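Side-chain contacts in nidogen-1 (PDB 1GL4), which binds laminin, collagen IV and perlecan in basement membranes, the fragment here being its G2 beta-barrel with the EGF-like domain that precedes it: residues A[110-113]-A[114-118]; A[31-34]-A[35-38]. All coordinates share one frame; numbering follows the deposited sequence.

Contact 1: A[110-113]-A[114-118]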
ATOM      1  N   GLY A 110       2.466  -3.928  -0.668  1.00 12.88           N
ATOM      2  CA  GLY A 110       1.744  -4.084  -1.920  1.00 13.55           C
ATOM      3  C   GLY A 110       0.340  -4.676  -1.841  1.00 13.21           C
ATOM      4  O   GLY A 110      -0.483  -4.423  -2.724  1.00 11.99           O
ATOM      5  N   ILE A 111       0.058  -5.466  -0.807  1.00 11.46           N
ATOM      6  CA  ILE A 111      -1.272  -6.058  -0.658  1.00 11.18           C
ATOM      7  C   ILE A 111      -2.290  -4.939  -0.427  1.00 11.38           C
ATOM      8  O   ILE A 111      -3.455  -5.052  -0.807  1.00 10.48           O
ATOM      9  CB  ILE A 111      -1.309  -7.072   0.527  1.00 11.86           C
ATOM     10  CG1 ILE A 111      -2.681  -7.744   0.616  1.00 10.05           C
ATOM     11  CG2 ILE A 111      -0.981  -6.365   1.831  1.00 11.96           C
ATOM     12  CD1 ILE A 111      -3.002  -8.659  -0.555  1.00 11.67           C
ATOM     13  N   ILE A 112      -1.844  -3.842   0.180  1.00 11.10           N
ATOM     14  CA  ILE A 112      -2.735  -2.714   0.435  1.00 12.07           C
ATOM     15  C   ILE A 112      -3.044  -2.002  -0.890  1.00 12.49           C
ATOM     16  O   ILE A 112      -4.124  -1.438  -1.067  1.00 11.38           O
ATOM     17  CB  ILE A 112      -2.106  -1.736   1.448  1.00 13.60           C
ATOM     18  CG1 ILE A 112      -1.877  -2.471   2.776  1.00 12.99           C
ATOM     19  CG2 ILE A 112      -3.012  -0.532   1.656  1.00 11.81           C
ATOM     20  CD1 ILE A 112      -1.165  -1.662   3.835  1.00 12.11           C
ATOM     21  N   GLY A 113      -2.094  -2.045  -1.820  1.00 12.58           N
ATOM     22  CA  GLY A 113      -2.308  -1.443  -3.126  1.00 11.34           C
ATOM     23  C   GLY A 113      -3.340  -2.268  -3.880  1.00 11.74           C
ATOM     24  O   GLY A 113      -4.162  -1.736  -4.629  1.00 11.61           O
ATOM     25  N   TRP A 114      -3.294  -3.582  -3.682  1.00 12.23           N
ATOM     26  CA  TRP A 114      -4.242  -4.496  -4.318  1.00 11.14           C
ATOM     27  C   TRP A 114      -5.641  -4.207  -3.771  1.00 11.19           C
ATOM     28  O   TRP A 114      -6.619  -4.168  -4.518  1.00 11.81           O
ATOM     29  CB  TRP A 114      -3.849  -5.952  -4.019  1.00 11.25           C
ATOM     30  CG  TRP A 114      -4.881  -6.969  -4.438  1.00 11.58           C
ATOM     31  CD1 TRP A 114      -5.142  -7.400  -5.707  1.00 12.28           C
ATOM     32  CD2 TRP A 114      -5.814  -7.644  -3.583  1.00 12.76           C
ATOM     33  NE1 TRP A 114      -6.183  -8.302  -5.700  1.00 13.34           N
ATOM     34  CE2 TRP A 114      -6.615  -8.470  -4.409  1.00 12.92           C
ATOM     35  CE3 TRP A 114      -6.055  -7.629  -2.202  1.00 11.50           C
ATOM     36  CZ2 TRP A 114      -7.638  -9.276  -3.899  1.00 11.25           C
ATOM     37  CZ3 TRP A 114      -7.077  -8.435  -1.690  1.00 11.71           C
ATOM     38  CH2 TRP A 114      -7.854  -9.245  -2.537  1.00 11.89           C
ATOM     39  N   MET A 115      -5.726  -3.986  -2.464  1.00 13.00           N
ATOM     40  CA  MET A 115      -7.000  -3.699  -1.813  1.00 13.21           C
ATOM     41  C   MET A 115      -7.694  -2.448  -2.355  1.00 13.12           C
ATOM     42  O   MET A 115      -8.919  -2.432  -2.508  1.00 11.39           O
ATOM     43  CB  MET A 115      -6.807  -3.506  -0.305  1.00 13.57           C
ATOM     44  CG  MET A 115      -6.493  -4.755   0.500  1.00 13.71           C
ATOM     45  SD  MET A 115      -6.271  -4.363   2.262  1.00 17.01           S
ATOM     46  CE  MET A 115      -7.893  -3.786   2.682  1.00 11.58           C
ATOM     47  N   PHE A 116      -6.916  -1.403  -2.633  1.00 13.16           N
ATOM     48  CA  PHE A 116      -7.488  -0.143  -3.104  1.00 13.30           C
ATOM     49  C   PHE A 116      -7.113   0.326  -4.510  1.00 12.97           C
ATOM     50  O   PHE A 116      -7.147   1.523  -4.795  1.00 10.60           O
ATOM     51  CB  PHE A 116      -7.167   0.966  -2.088  1.00 14.17           C
ATOM     52  CG  PHE A 116      -7.729   0.706  -0.716  1.00 14.70           C
ATOM     53  CD1 PHE A 116      -6.899   0.342   0.341  1.00 15.89           C
ATOM     54  CD2 PHE A 116      -9.095   0.800  -0.487  1.00 15.99           C
ATOM     55  CE1 PHE A 116      -7.425   0.071   1.605  1.00 17.04           C
ATOM     56  CE2 PHE A 116      -9.632   0.531   0.771  1.00 15.65           C
ATOM     57  CZ  PHE A 116      -8.793   0.164   1.820  1.00 16.53           C
ATOM     58  N   ALA A 117      -6.784  -0.611  -5.395  1.00 11.45           N
ATOM     59  CA  ALA A 117      -6.410  -0.266  -6.768  1.00 12.50           C
ATOM     60  C   ALA A 117      -7.543   0.470  -7.486  1.00 12.01           C
ATOM     61  O   ALA A 117      -8.711   0.298  -7.145  1.00 10.99           O
ATOM     62  CB  ALA A 117      -6.056  -1.531  -7.547  1.00 11.10           C
ATOM     63  N   VAL A 118      -7.199   1.286  -8.479  1.00 11.83           N
ATOM     64  CA  VAL A 118      -8.222   2.010  -9.237  1.00 14.42           C
ATOM     65  C   VAL A 118      -9.017   0.974 -10.024  1.00 15.57           C
ATOM     66  O   VAL A 118      -8.443   0.194 -10.786  1.00 16.01           O
ATOM     67  CB  VAL A 118      -7.594   3.018 -10.223  1.00 14.09           C
ATOM     68  CG1 VAL A 118      -8.691   3.683 -11.065  1.00 17.68           C
ATOM     69  CG2 VAL A 118      -6.808   4.073  -9.452  1.00 15.60           C
TER
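With CG1 of Ile111 trans to its own backbone N (chi1 -177°) and the indole of Trp114 swung out in the same sense (chi1 171°), the two side chains run alongside each other one helical turn apart. The delta methyl does the touching: Ile111 CD1 lies 3.6 Å from Trp114 CE3, on the six-membered part of the indole, while the carbonyl O of Ile111 sits at the ring's edge, in its plane. That same oxygen accepts a hydrogen bond from Met115 N at 3.0 Å, and Met115 CG comes within 3.3 Å of Ile111 O. The turn belongs to helix 107-115, which passes through the interior of the G2 beta-barrel, a fold shared with GFP, where Ile111 also packs on Phe134 and Phe155 of the wall and Trp114 stacks on Tyr192. Ile112 packs on Ser78, between the perlecan-binding residues His77 and Tyr79. Two further i to i+4 bonds hold the turn: Trp114 N to Gly110 O at 3.1 Å and Phe116 N to Ile112 O at 3.2 Å. Helical backbone angles end at Phe116, whose ring slants across Ile112, Phe116 CD1 standing 4.2 Å from the Ile112 CG2 methyl. The Phe116 ring also meets that of Phe127.

Contact 2: A[31-34]-A[35-38]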
ATOM      1  N   ARG A  31     -25.238  -4.791   1.591  1.00 24.97           N
ATOM      2  CA  ARG A  31     -24.744  -4.130   0.387  1.00 25.80           C
ATOM      3  C   ARG A  31     -24.558  -2.633   0.645  1.00 24.67           C
ATOM      4  O   ARG A  31     -25.469  -1.974   1.142  1.00 22.83           O
ATOM      5  CB  ARG A  31     -25.730  -4.335  -0.763  1.00 28.94           C
ATOM      6  CG  ARG A  31     -25.181  -3.951  -2.124  1.00 33.64           C
ATOM      7  CD  ARG A  31     -26.231  -4.145  -3.203  1.00 37.87           C
ATOM      8  NE  ARG A  31     -25.691  -3.923  -4.541  1.00 41.59           N
ATOM      9  CZ  ARG A  31     -26.431  -3.889  -5.646  1.00 43.52           C
ATOM     10  NH1 ARG A  31     -27.744  -4.059  -5.574  1.00 45.32           N
ATOM     11  NH2 ARG A  31     -25.857  -3.694  -6.825  1.00 44.50           N
ATOM     12  N   CYS A  32     -23.379  -2.103   0.313  1.00 22.56           N
ATOM     13  CA  CYS A  32     -23.104  -0.681   0.518  1.00 21.67           C
ATOM     14  C   CYS A  32     -24.036   0.176  -0.334  1.00 21.36           C
ATOM     15  O   CYS A  32     -24.341  -0.168  -1.479  1.00 18.27           O
ATOM     16  CB  CYS A  32     -21.648  -0.339   0.162  1.00 23.22           C
ATOM     17  SG  CYS A  32     -20.372  -1.272   1.079  1.00 21.72           S
ATOM     18  N   VAL A  33     -24.479   1.296   0.228  1.00 21.38           N
ATOM     19  CA  VAL A  33     -25.368   2.208  -0.483  1.00 23.84           C
ATOM     20  C   VAL A  33     -24.583   3.046  -1.491  1.00 23.71           C
ATOM     21  O   VAL A  33     -23.351   3.063  -1.469  1.00 23.32           O
ATOM     22  CB  VAL A  33     -26.107   3.154   0.500  1.00 24.26           C
ATOM     23  CG1 VAL A  33     -25.115   4.049   1.219  1.00 21.96           C
ATOM     24  CG2 VAL A  33     -27.131   3.992  -0.255  1.00 27.82           C
ATOM     25  N   ALA A  34     -25.304   3.733  -2.374  1.00 23.05           N
ATOM     26  CA  ALA A  34     -24.693   4.569  -3.400  1.00 23.32           C
ATOM     27  C   ALA A  34     -23.646   5.528  -2.834  1.00 22.53           C
ATOM     28  O   ALA A  34     -23.835   6.116  -1.768  1.00 22.69           O
ATOM     29  CB  ALA A  34     -25.777   5.358  -4.140  1.00 24.21           C
ATOM     30  N   ASN A  35     -22.539   5.662  -3.559  1.00 22.50           N
ATOM     31  CA  ASN A  35     -21.435   6.539  -3.186  1.00 22.02           C
ATOM     32  C   ASN A  35     -20.519   5.985  -2.087  1.00 22.09           C
ATOM     33  O   ASN A  35     -19.705   6.711  -1.497  1.00 18.40           O
ATOM     34  CB  ASN A  35     -21.989   7.911  -2.810  1.00 24.53           C
ATOM     35  CG  ASN A  35     -22.878   8.480  -3.903  1.00 26.86           C
ATOM     36  OD1 ASN A  35     -22.454   8.620  -5.054  1.00 28.09           O
ATOM     37  ND2 ASN A  35     -24.119   8.793  -3.554  1.00 25.29           N
ATOM     38  N   TYR A  36     -20.659   4.691  -1.825  1.00 19.78           N
ATOM     39  CA  TYR A  36     -19.823   3.999  -0.849  1.00 19.35           C
ATOM     40  C   TYR A  36     -19.368   2.700  -1.513  1.00 18.86           C
ATOM     41  O   TYR A  36     -20.075   2.166  -2.369  1.00 17.63           O
ATOM     42  CB  TYR A  36     -20.604   3.684   0.434  1.00 17.41           C
ATOM     43  CG  TYR A  36     -20.837   4.889   1.321  1.00 20.34           C
ATOM     44  CD1 TYR A  36     -21.751   5.879   0.960  1.00 19.50           C
ATOM     45  CD2 TYR A  36     -20.104   5.067   2.495  1.00 18.64           C
ATOM     46  CE1 TYR A  36     -21.925   7.020   1.746  1.00 21.85           C
ATOM     47  CE2 TYR A  36     -20.271   6.203   3.287  1.00 20.81           C
ATOM     48  CZ  TYR A  36     -21.182   7.175   2.905  1.00 20.44           C
ATOM     49  OH  TYR A  36     -21.350   8.302   3.679  1.00 24.26           O
ATOM     50  N   THR A  37     -18.186   2.208  -1.151  1.00 18.54           N
ATOM     51  CA  THR A  37     -17.697   0.956  -1.730  1.00 19.17           C
ATOM     52  C   THR A  37     -17.352  -0.024  -0.614  1.00 16.35           C
ATOM     53  O   THR A  37     -17.033   0.384   0.503  1.00 12.78           O
ATOM     54  CB  THR A  37     -16.452   1.176  -2.632  1.00 21.46           C
ATOM     55  OG1 THR A  37     -15.375   1.713  -1.855  1.00 26.52           O
ATOM     56  CG2 THR A  37     -16.782   2.140  -3.756  1.00 25.65           C
ATOM     57  N   GLY A  38     -17.428  -1.317  -0.922  1.00 14.71           N
ATOM     58  CA  GLY A  38     -17.142  -2.337   0.070  1.00 13.91           C
ATOM     59  C   GLY A  38     -18.004  -3.565  -0.160  1.00 14.37           C
ATOM     60  O   GLY A  38     -18.607  -3.706  -1.222  1.00 12.94           O
TER
HETATM   61  O   HOH W   1     -21.357  -3.875  -1.248  1.00 19.68           O
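A type II beta turn from Val33 to Tyr36 carries the chain of the EGF-like domain from strand 28-32 into strand 36-38. Across its mouth Tyr36 N donates to Val33 O at 3.2 Å, a weak bond bent to 130°. Asn35, an N-glycosylation site whose sugar is absent here, takes the third position with a positive phi of 78°, the backbone shape this turn type favours there. Val33 and Tyr36 lie side by side and point the same way: Val33 CG1, set between its backbone N and carbonyl carbon (chi1 64°), reaches Tyr36 CD1 at 3.8 Å. The carbonyl O of Ala34 meets that ring in its plane, at the edge, 3.4 Å from Tyr36 CD1. The tyrosine ring also stacks on His18, which joins the turn to an earlier part of the domain. On the strand side of the turn, Cys32 SG rests against the backbone of Gly38, 3.5 Å from Gly38 CA. One water spans the open end, accepting from Cys32 N at 3.1 Å and donating to Gly38 O at 2.8 Å. Cys32 SG is bonded to Cys43, so the disulfide ties the end of strand 28-32 to strand 43-45, in the manner of an EGF module.

How the contacts relate
Read from the N terminus, contact 2 comes first: residues 31-38 reverse the chain inside the EGF-like domain and lead from its strand 28-32 to the small sheet of strands 36-38 and 43-45. The chain then enters the G2 barrel through strand 49-62, and contact 1 follows at the end of helix 107-115, where it closes a helical turn and runs on into strand 118-119. The two are in series, neither nested nor crossed, with centres about 18 Å apart and nearest atoms about 6 Å apart without touching. They illustrate local order in contrasting settings: a surface turn linked to a disulfide, and a buried helix end meeting the barrel wall.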